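Local coordinates for nucleocapsid protein (Schmallenberg virus, PDB 4JNG) that encapsidates the viral genomic RNA, protecting it from nucleases in a helical nucleocapsid that serves as template for transcription and replication, at residues B[41-46]-B[91-96]; B[72-77]-B[85-90]. One frame throughout, in Å; residues are numbered along the deposited sequence.

Contact 1. Residues B[41-46]-B[91-96]; sequences RVFFLN and ITLHRM. With nucleotides of chain A.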
loop_
_atom_site.group_PDB
_atom_site.type_symbol
_atom_site.label_atom_id
_atom_site.label_comp_id
_atom_site.label_asym_id
_atom_site.label_seq_id
_atom_site.Cartn_x
_atom_site.Cartn_y
_atom_site.Cartn_z
ATOM N N ARG B 41 1.145 2.559 33.423
ATOM C CA ARG B 41 0.800 3.814 32.758
ATOM C C ARG B 41 1.651 4.028 31.511
ATOM O O ARG B 41 1.160 4.473 30.477
ATOM C CB ARG B 41 0.994 5.002 33.705
ATOM C CG ARG B 41 0.992 6.338 32.981
ATOM C CD ARG B 41 1.342 7.514 33.880
ATOM N NE ARG B 41 1.415 8.709 33.052
ATOM C CZ ARG B 41 0.366 9.408 32.632
ATOM N NH1 ARG B 41 -0.876 9.070 32.974
ATOM N NH2 ARG B 41 0.566 10.468 31.865
ATOM N N VAL B 42 2.944 3.765 31.649
ATOM C CA VAL B 42 3.880 3.948 30.555
ATOM C C VAL B 42 3.635 2.884 29.476
ATOM O O VAL B 42 3.598 3.202 28.288
ATOM C CB VAL B 42 5.337 3.881 31.040
ATOM C CG1 VAL B 42 6.294 3.929 29.862
ATOM C CG2 VAL B 42 5.636 5.033 31.993
ATOM N N PHE B 43 3.455 1.633 29.888
ATOM C CA PHE B 43 3.165 0.589 28.911
ATOM C C PHE B 43 2.030 0.995 27.979
ATOM O O PHE B 43 2.212 1.010 26.762
ATOM C CB PHE B 43 2.827 -0.755 29.552
ATOM C CG PHE B 43 2.480 -1.807 28.547
ATOM C CD1 PHE B 43 3.478 -2.503 27.888
ATOM C CD2 PHE B 43 1.157 -2.067 28.217
ATOM C CE1 PHE B 43 3.164 -3.452 26.930
ATOM C CE2 PHE B 43 0.840 -3.012 27.266
ATOM C CZ PHE B 43 1.845 -3.714 26.621
ATOM N N PHE B 44 0.876 1.337 28.549
ATOM C CA PHE B 44 -0.340 1.516 27.737
ATOM C C PHE B 44 -0.351 2.773 26.872
ATOM O O PHE B 44 -1.076 2.820 25.886
ATOM C CB PHE B 44 -1.606 1.452 28.594
ATOM C CG PHE B 44 -1.937 0.068 29.058
ATOM C CD1 PHE B 44 -2.387 -0.885 28.148
ATOM C CD2 PHE B 44 -1.803 -0.292 30.392
ATOM C CE1 PHE B 44 -2.687 -2.166 28.561
ATOM C CE2 PHE B 44 -2.100 -1.579 30.809
ATOM C CZ PHE B 44 -2.536 -2.520 29.889
ATOM N N LEU B 45 0.438 3.787 27.216
ATOM C CA LEU B 45 0.573 4.934 26.314
ATOM C C LEU B 45 1.618 4.712 25.210
ATOM O O LEU B 45 1.557 5.362 24.167
ATOM C CB LEU B 45 0.870 6.211 27.097
ATOM C CG LEU B 45 -0.305 6.652 27.976
ATOM C CD1 LEU B 45 0.169 7.592 29.069
ATOM C CD2 LEU B 45 -1.403 7.291 27.142
ATOM N N ASN B 46 2.560 3.793 25.431
ATOM C CA ASN B 46 3.642 3.540 24.479
ATOM C C ASN B 46 3.523 2.197 23.764
ATOM O O ASN B 46 4.492 1.703 23.185
ATOM C CB ASN B 46 4.985 3.634 25.193
ATOM C CG ASN B 46 5.308 5.045 25.620
ATOM O OD1 ASN B 46 4.962 5.465 26.720
ATOM N ND2 ASN B 46 5.978 5.787 24.751
ATOM N N ILE B 91 5.964 -13.811 26.870
ATOM C CA ILE B 91 5.092 -12.675 26.629
ATOM C C ILE B 91 5.435 -12.031 25.297
ATOM O O ILE B 91 6.589 -11.774 24.976
ATOM C CB ILE B 91 5.108 -11.595 27.758
ATOM C CG1 ILE B 91 6.533 -11.253 28.214
ATOM C CG2 ILE B 91 4.296 -12.065 28.951
ATOM C CD1 ILE B 91 6.600 -10.105 29.207
ATOM N N THR B 92 4.393 -11.831 24.507
ATOM C CA THR B 92 4.421 -10.922 23.389
ATOM C C THR B 92 3.879 -9.617 23.921
ATOM O O THR B 92 3.419 -9.549 25.056
ATOM C CB THR B 92 3.497 -11.427 22.267
ATOM O OG1 THR B 92 2.179 -11.604 22.794
ATOM C CG2 THR B 92 4.001 -12.751 21.737
ATOM N N LEU B 93 3.922 -8.590 23.093
ATOM C CA LEU B 93 3.337 -7.309 23.414
ATOM C C LEU B 93 1.858 -7.461 23.730
ATOM O O LEU B 93 1.338 -6.857 24.692
ATOM C CB LEU B 93 3.543 -6.338 22.252
ATOM C CG LEU B 93 3.874 -4.878 22.573
ATOM C CD1 LEU B 93 4.774 -4.737 23.791
ATOM C CD2 LEU B 93 4.533 -4.247 21.355
ATOM N N HIS B 94 1.192 -8.296 22.932
ATOM C CA HIS B 94 -0.216 -8.539 23.089
ATOM C C HIS B 94 -0.522 -9.235 24.410
ATOM O O HIS B 94 -1.442 -8.837 25.118
ATOM C CB HIS B 94 -0.753 -9.392 21.931
ATOM C CG HIS B 94 -2.241 -9.398 21.842
ATOM N ND1 HIS B 94 -3.008 -10.437 22.317
ATOM C CD2 HIS B 94 -3.107 -8.481 21.354
ATOM C CE1 HIS B 94 -4.281 -10.170 22.111
ATOM N NE2 HIS B 94 -4.369 -8.987 21.533
ATOM N N ARG B 95 0.241 -10.272 24.733
ATOM C CA ARG B 95 0.009 -11.021 25.963
ATOM C C ARG B 95 0.262 -10.135 27.191
ATOM O O ARG B 95 -0.523 -10.127 28.133
ATOM C CB ARG B 95 0.890 -12.267 26.010
ATOM C CG ARG B 95 0.462 -13.368 25.029
ATOM C CD ARG B 95 1.297 -14.621 25.246
ATOM N NE ARG B 95 0.992 -15.672 24.289
ATOM C CZ ARG B 95 1.595 -16.857 24.225
ATOM N NH1 ARG B 95 2.574 -17.181 25.065
ATOM N NH2 ARG B 95 1.204 -17.733 23.301
ATOM N N MET B 96 1.357 -9.386 27.126
ATOM C CA MET B 96 1.807 -8.498 28.196
ATOM C C MET B 96 0.723 -7.481 28.546
ATOM O O MET B 96 0.415 -7.257 29.715
ATOM C CB MET B 96 3.068 -7.791 27.704
ATOM C CG MET B 96 3.746 -6.902 28.709
ATOM S SD MET B 96 5.259 -6.259 27.994
ATOM C CE MET B 96 5.637 -5.113 29.319
ATOM P P U A 30 -4.837 9.030 20.701
ATOM O OP1 U A 30 -5.437 9.383 19.389
ATOM O OP2 U A 30 -3.457 9.476 21.028
ATOM O "O5'" U A 30 -5.827 9.549 21.837
ATOM C "C5'" U A 30 -6.086 8.716 22.973
ATOM C "C4'" U A 30 -6.753 9.469 24.100
ATOM O "O4'" U A 30 -6.222 8.962 25.358
ATOM C "C3'" U A 30 -6.559 10.983 24.155
ATOM O "O3'" U A 30 -7.601 11.674 23.467
ATOM C "C2'" U A 30 -6.643 11.259 25.652
ATOM O "O2'" U A 30 -7.970 11.317 26.134
ATOM C "C1'" U A 30 -5.929 10.040 26.227
ATOM N N1 U A 30 -4.468 10.198 26.307
ATOM C C2 U A 30 -3.951 10.766 27.455
ATOM O O2 U A 30 -4.648 11.121 28.390
ATOM N N3 U A 30 -2.585 10.889 27.474
ATOM C C4 U A 30 -1.700 10.522 26.483
ATOM O O4 U A 30 -0.494 10.703 26.651
ATOM C C5 U A 30 -2.312 9.952 25.322
ATOM C C6 U A 30 -3.642 9.813 25.274
ATOM P P U A 24 -1.367 -15.714 21.024
ATOM O OP1 U A 24 -0.817 -14.948 22.197
ATOM O OP2 U A 24 -2.783 -15.525 20.634
ATOM O "O5'" U A 24 -0.478 -15.387 19.748
ATOM C "C5'" U A 24 0.928 -15.662 19.708
ATOM C "C4'" U A 24 1.450 -15.450 18.309
ATOM O "O4'" U A 24 1.000 -16.533 17.445
ATOM C "C3'" U A 24 0.968 -14.191 17.605
ATOM O "O3'" U A 24 1.717 -13.050 17.983
ATOM C "C2'" U A 24 1.168 -14.565 16.142
ATOM O "O2'" U A 24 2.505 -14.503 15.682
ATOM C "C1'" U A 24 0.726 -16.026 16.150
ATOM N N1 U A 24 -0.702 -16.221 15.859
ATOM C C2 U A 24 -1.094 -16.170 14.535
ATOM O O2 U A 24 -0.314 -15.957 13.623
ATOM N N3 U A 24 -2.436 -16.368 14.321
ATOM C C4 U A 24 -3.405 -16.610 15.272
ATOM O O4 U A 24 -4.574 -16.768 14.920
ATOM C C5 U A 24 -2.920 -16.643 16.618
ATOM C C6 U A 24 -1.618 -16.450 16.861
#
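F43 reaches from helix 37-45 to the first turn of helix 93-110, where L93 and M96 receive its ring. With CG anti to the backbone N (chi1 178°), the phenyl group points at helix 93-110 and touches with its outer atoms. M96 runs out extended, bringing SD to 3.7 Å from F43 CE1, and its methyl CE lies as close to F43 CD1. SD stands obliquely to the ring, 55° off its normal and 4.7 Å from the F43 centroid, a Met-aromatic contact. L93 adds its methyl CD1, 3.8 Å from F43 CE1, while the carbonyl O of L93 sits at the ring edge, 3.7 Å from F43 CZ. All three side chains are buried.

The helix turn that meets F43 is capped by T92, whose OG1 accepts from the backbone N of R95 at 3.0 Å and 163°, the usual N-cap bond. Behind it R95 extends to the RNA: its NE gives a nearly straight bond of 2.9 Å to U24 OP1 of chain A, which lies at the guanidinium edge, close to its plane. NH1 of R95 is held by the carbonyls of P87 and A90, and F18 makes a cation-pi contact, so the RNA-binding group is fixed from several directions. On the far side of helix 37-45, L45 CD2 packs against the base of U30 of chain A, 3.3 Å from its C4.

Further out, the F43 ring meets F66 of strand 61-66 edge-to-face and also touches S97 and L100 of helix 93-110; M96 rests on F71 of strand 69-74, and L93 fits against A50, K51 and L54 of helix 47-56.

Contact 2. Residues B[72-77]-B[85-90]; sequences TVVNNH and PVPDNA. With nucleotides of chain A.
The imidazole of H77 meets the RNA with both face and edge: C5' of U25 of chain A lies over one face, and OP1 of U26 of chain A approaches in the ring plane to take a bond from H77 ND1 (2.8 Å, 161°). The amide of N76 turns to the preceding sugar, its ND2 donating to U24 O2' of chain A at 2.9 Å. The same ND2 also bonds the carbonyl of N84, so one nitrogen ties the RNA to the chain just before P85. V86 CG2 packs 3.6 Å from N76 ND2 and touches C4' of U24 of chain A, so the methyl lies against both amide and ribose.

The chain leaves strand 69-74 here through an Asx turn: N75 OD1 accepts from H77 N (3.0 Å) in the bend that carries N76 and H77, both of which face the RNA, while N75 ND2 bonds the carbonyl of L54. Across from the strand end, 85-90 folds into a type I beta turn from P87 to A90, closed by A90 N to P87 O.

V74 carries the apolar half of the contact. Its CG1 is anti to the backbone N (chi1 172°), and the two methyls diverge: CG1 leans towards V86 CG2, 4.2 Å away, and CG2 meets A90 CB at 3.8 Å, with the ring of P87 at the margin.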
loop_
_atom_site.group_PDB
_atom_site.type_symbol
_atom_site.label_atom_id
_atom_site.label_comp_id
_atom_site.label_asym_id
_atom_site.label_seq_id
_atom_site.Cartn_x
_atom_site.Cartn_y
_atom_site.Cartn_z
ATOM N N THR B 72 11.432 -9.079 28.848
ATOM C CA THR B 72 11.847 -9.831 27.672
ATOM C C THR B 72 10.603 -10.193 26.873
ATOM O O THR B 72 9.731 -10.917 27.357
ATOM C CB THR B 72 12.639 -11.094 28.042
ATOM O OG1 THR B 72 13.889 -10.696 28.615
ATOM C CG2 THR B 72 12.926 -11.944 26.802
ATOM N N VAL B 73 10.541 -9.678 25.649
ATOM C CA VAL B 73 9.363 -9.784 24.801
ATOM C C VAL B 73 9.699 -10.619 23.549
ATOM O O VAL B 73 10.735 -10.417 22.919
ATOM C CB VAL B 73 8.891 -8.366 24.395
ATOM C CG1 VAL B 73 7.612 -8.418 23.572
ATOM C CG2 VAL B 73 8.693 -7.483 25.637
ATOM N N VAL B 74 8.822 -11.558 23.203
ATOM C CA VAL B 74 8.909 -12.283 21.931
ATOM C C VAL B 74 8.356 -11.397 20.812
ATOM O O VAL B 74 7.233 -10.905 20.893
ATOM C CB VAL B 74 8.163 -13.631 21.992
ATOM C CG1 VAL B 74 8.075 -14.290 20.619
ATOM C CG2 VAL B 74 8.880 -14.560 22.956
ATOM N N ASN B 75 9.178 -11.187 19.788
ATOM C CA ASN B 75 8.857 -10.293 18.690
ATOM C C ASN B 75 8.380 -11.095 17.475
ATOM O O ASN B 75 9.201 -11.612 16.715
ATOM C CB ASN B 75 10.088 -9.456 18.330
ATOM C CG ASN B 75 9.863 -8.552 17.124
ATOM O OD1 ASN B 75 8.741 -8.434 16.604
ATOM N ND2 ASN B 75 10.939 -7.907 16.670
ATOM N N ASN B 76 7.059 -11.202 17.330
ATOM C CA ASN B 76 6.414 -11.814 16.157
ATOM C C ASN B 76 5.776 -10.755 15.249
ATOM O O ASN B 76 4.980 -11.076 14.367
ATOM C CB ASN B 76 5.362 -12.848 16.597
ATOM C CG ASN B 76 5.950 -14.237 16.796
ATOM O OD1 ASN B 76 7.155 -14.400 16.948
ATOM N ND2 ASN B 76 5.094 -15.251 16.780
ATOM N N HIS B 77 6.155 -9.496 15.450
ATOM C CA HIS B 77 5.627 -8.390 14.651
ATOM C C HIS B 77 6.402 -8.179 13.352
ATOM O O HIS B 77 5.810 -7.874 12.316
ATOM C CB HIS B 77 5.650 -7.105 15.459
ATOM C CG HIS B 77 4.635 -7.070 16.550
ATOM N ND1 HIS B 77 3.310 -6.785 16.318
ATOM C CD2 HIS B 77 4.750 -7.281 17.882
ATOM C CE1 HIS B 77 2.648 -6.819 17.462
ATOM N NE2 HIS B 77 3.500 -7.119 18.425
ATOM N N PRO B 85 7.046 -19.845 16.671
ATOM C CA PRO B 85 6.335 -20.350 17.852
ATOM C C PRO B 85 6.665 -19.542 19.097
ATOM O O PRO B 85 7.813 -19.163 19.272
ATOM C CB PRO B 85 6.886 -21.769 18.017
ATOM C CG PRO B 85 8.232 -21.718 17.396
ATOM C CD PRO B 85 8.091 -20.783 16.226
ATOM N N VAL B 86 5.668 -19.296 19.945
ATOM C CA VAL B 86 5.845 -18.541 21.195
ATOM C C VAL B 86 5.713 -19.504 22.380
ATOM O O VAL B 86 4.732 -20.228 22.468
ATOM C CB VAL B 86 4.764 -17.440 21.327
ATOM C CG1 VAL B 86 5.054 -16.517 22.506
ATOM C CG2 VAL B 86 4.661 -16.633 20.038
ATOM N N PRO B 87 6.703 -19.533 23.297
ATOM C CA PRO B 87 6.520 -20.434 24.441
ATOM C C PRO B 87 5.276 -20.064 25.259
ATOM O O PRO B 87 4.805 -18.928 25.190
ATOM C CB PRO B 87 7.807 -20.248 25.249
ATOM C CG PRO B 87 8.803 -19.734 24.267
ATOM C CD PRO B 87 8.034 -18.906 23.289
ATOM N N ASP B 88 4.736 -21.020 26.005
ATOM C CA ASP B 88 3.486 -20.805 26.730
ATOM C C ASP B 88 3.643 -19.800 27.877
ATOM O O ASP B 88 2.684 -19.126 28.235
ATOM C CB ASP B 88 2.916 -22.131 27.250
ATOM C CG ASP B 88 2.269 -22.974 26.148
ATOM O OD1 ASP B 88 1.973 -22.445 25.051
ATOM O OD2 ASP B 88 2.038 -24.177 26.390
ATOM N N ASN B 89 4.850 -19.699 28.431
ATOM C CA ASN B 89 5.147 -18.743 29.496
ATOM C C ASN B 89 5.895 -17.518 29.004
ATOM O O ASN B 89 6.425 -16.757 29.809
ATOM C CB ASN B 89 5.957 -19.419 30.590
ATOM C CG ASN B 89 5.215 -20.568 31.228
ATOM O OD1 ASN B 89 4.040 -20.797 30.940
ATOM N ND2 ASN B 89 5.894 -21.296 32.113
ATOM N N ALA B 90 5.929 -17.320 27.684
ATOM C CA ALA B 90 6.552 -16.133 27.118
ATOM C C ALA B 90 5.503 -15.060 26.912
ATOM O O ALA B 90 4.305 -15.358 26.778
ATOM C CB ALA B 90 7.241 -16.457 25.804
ATOM P P U A 24 -1.367 -15.714 21.024
ATOM O OP1 U A 24 -0.817 -14.948 22.197
ATOM O OP2 U A 24 -2.783 -15.525 20.634
ATOM O "O5'" U A 24 -0.478 -15.387 19.748
ATOM C "C5'" U A 24 0.928 -15.662 19.708
ATOM C "C4'" U A 24 1.450 -15.450 18.309
ATOM O "O4'" U A 24 1.000 -16.533 17.445
ATOM C "C3'" U A 24 0.968 -14.191 17.605
ATOM O "O3'" U A 24 1.717 -13.050 17.983
ATOM C "C2'" U A 24 1.168 -14.565 16.142
ATOM O "O2'" U A 24 2.505 -14.503 15.682
ATOM C "C1'" U A 24 0.726 -16.026 16.150
ATOM N N1 U A 24 -0.702 -16.221 15.859
ATOM C C2 U A 24 -1.094 -16.170 14.535
ATOM O O2 U A 24 -0.314 -15.957 13.623
ATOM N N3 U A 24 -2.436 -16.368 14.321
ATOM C C4 U A 24 -3.405 -16.610 15.272
ATOM O O4 U A 24 -4.574 -16.768 14.920
ATOM C C5 U A 24 -2.920 -16.643 16.618
ATOM C C6 U A 24 -1.618 -16.450 16.861
ATOM P P U A 26 0.683 -7.023 14.255
ATOM O OP1 U A 26 1.710 -5.962 14.120
ATOM O OP2 U A 26 -0.108 -7.127 15.504
ATOM O "O5'" U A 26 -0.358 -6.912 13.047
ATOM C "C5'" U A 26 0.011 -6.365 11.763
ATOM C "C4'" U A 26 -1.172 -6.382 10.814
ATOM O "O4'" U A 26 -1.715 -7.726 10.741
ATOM C "C3'" U A 26 -2.362 -5.511 11.197
ATOM O "O3'" U A 26 -2.248 -4.174 10.714
ATOM C "C2'" U A 26 -3.522 -6.193 10.475
ATOM O "O2'" U A 26 -3.728 -5.740 9.152
ATOM C "C1'" U A 26 -3.109 -7.666 10.506
ATOM N N1 U A 26 -3.798 -8.439 11.550
ATOM C C2 U A 26 -4.982 -9.063 11.209
ATOM O O2 U A 26 -5.459 -9.015 10.088
ATOM N N3 U A 26 -5.583 -9.759 12.229
ATOM C C4 U A 26 -5.139 -9.883 13.530
ATOM O O4 U A 26 -5.797 -10.545 14.334
ATOM C C5 U A 26 -3.915 -9.196 13.809
ATOM C C6 U A 26 -3.305 -8.509 12.836
ATOM P P U A 25 0.998 -11.626 18.180
ATOM O OP1 U A 25 1.964 -10.730 18.856
ATOM O OP2 U A 25 -0.349 -11.838 18.760
ATOM O "O5'" U A 25 0.863 -11.100 16.686
ATOM C "C5'" U A 25 2.029 -10.902 15.877
ATOM C "C4'" U A 25 1.617 -10.784 14.434
ATOM O "O4'" U A 25 0.895 -11.979 14.037
ATOM C "C3'" U A 25 0.656 -9.647 14.132
ATOM O "O3'" U A 25 1.394 -8.433 13.994
ATOM C "C2'" U A 25 -0.015 -10.127 12.848
ATOM O "O2'" U A 25 0.761 -9.833 11.709
ATOM C "C1'" U A 25 -0.072 -11.642 13.060
ATOM N N1 U A 25 -1.378 -12.191 13.470
ATOM C C2 U A 25 -2.250 -12.567 12.463
ATOM O O2 U A 25 -1.990 -12.437 11.280
ATOM N N3 U A 25 -3.441 -13.095 12.896
ATOM C C4 U A 25 -3.844 -13.288 14.201
ATOM O O4 U A 25 -4.951 -13.780 14.428
ATOM C C5 U A 25 -2.885 -12.881 15.185
ATOM C C6 U A 25 -1.712 -12.365 14.795
#

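Contact 1 is buried, joining helix 37-45 to the start of helix 93-110 through aromatic, sulfur and aliphatic groups; contact 2 lies at the surface, where a strand end and a loop share a small apolar patch of valine, alanine and proline bordered by polar groups that face RNA. They are continuous in the chain, since 85-90 runs straight into 91-96, and they touch: I91 O probably bonds V74 N, and the arginine of contact 1 is held by the 85-90 turn. The RNA bonds of contact 1 lie outside its apolar interface, whereas in contact 2 N76 belongs to the interface and also binds RNA. U24 of chain A is bound by both.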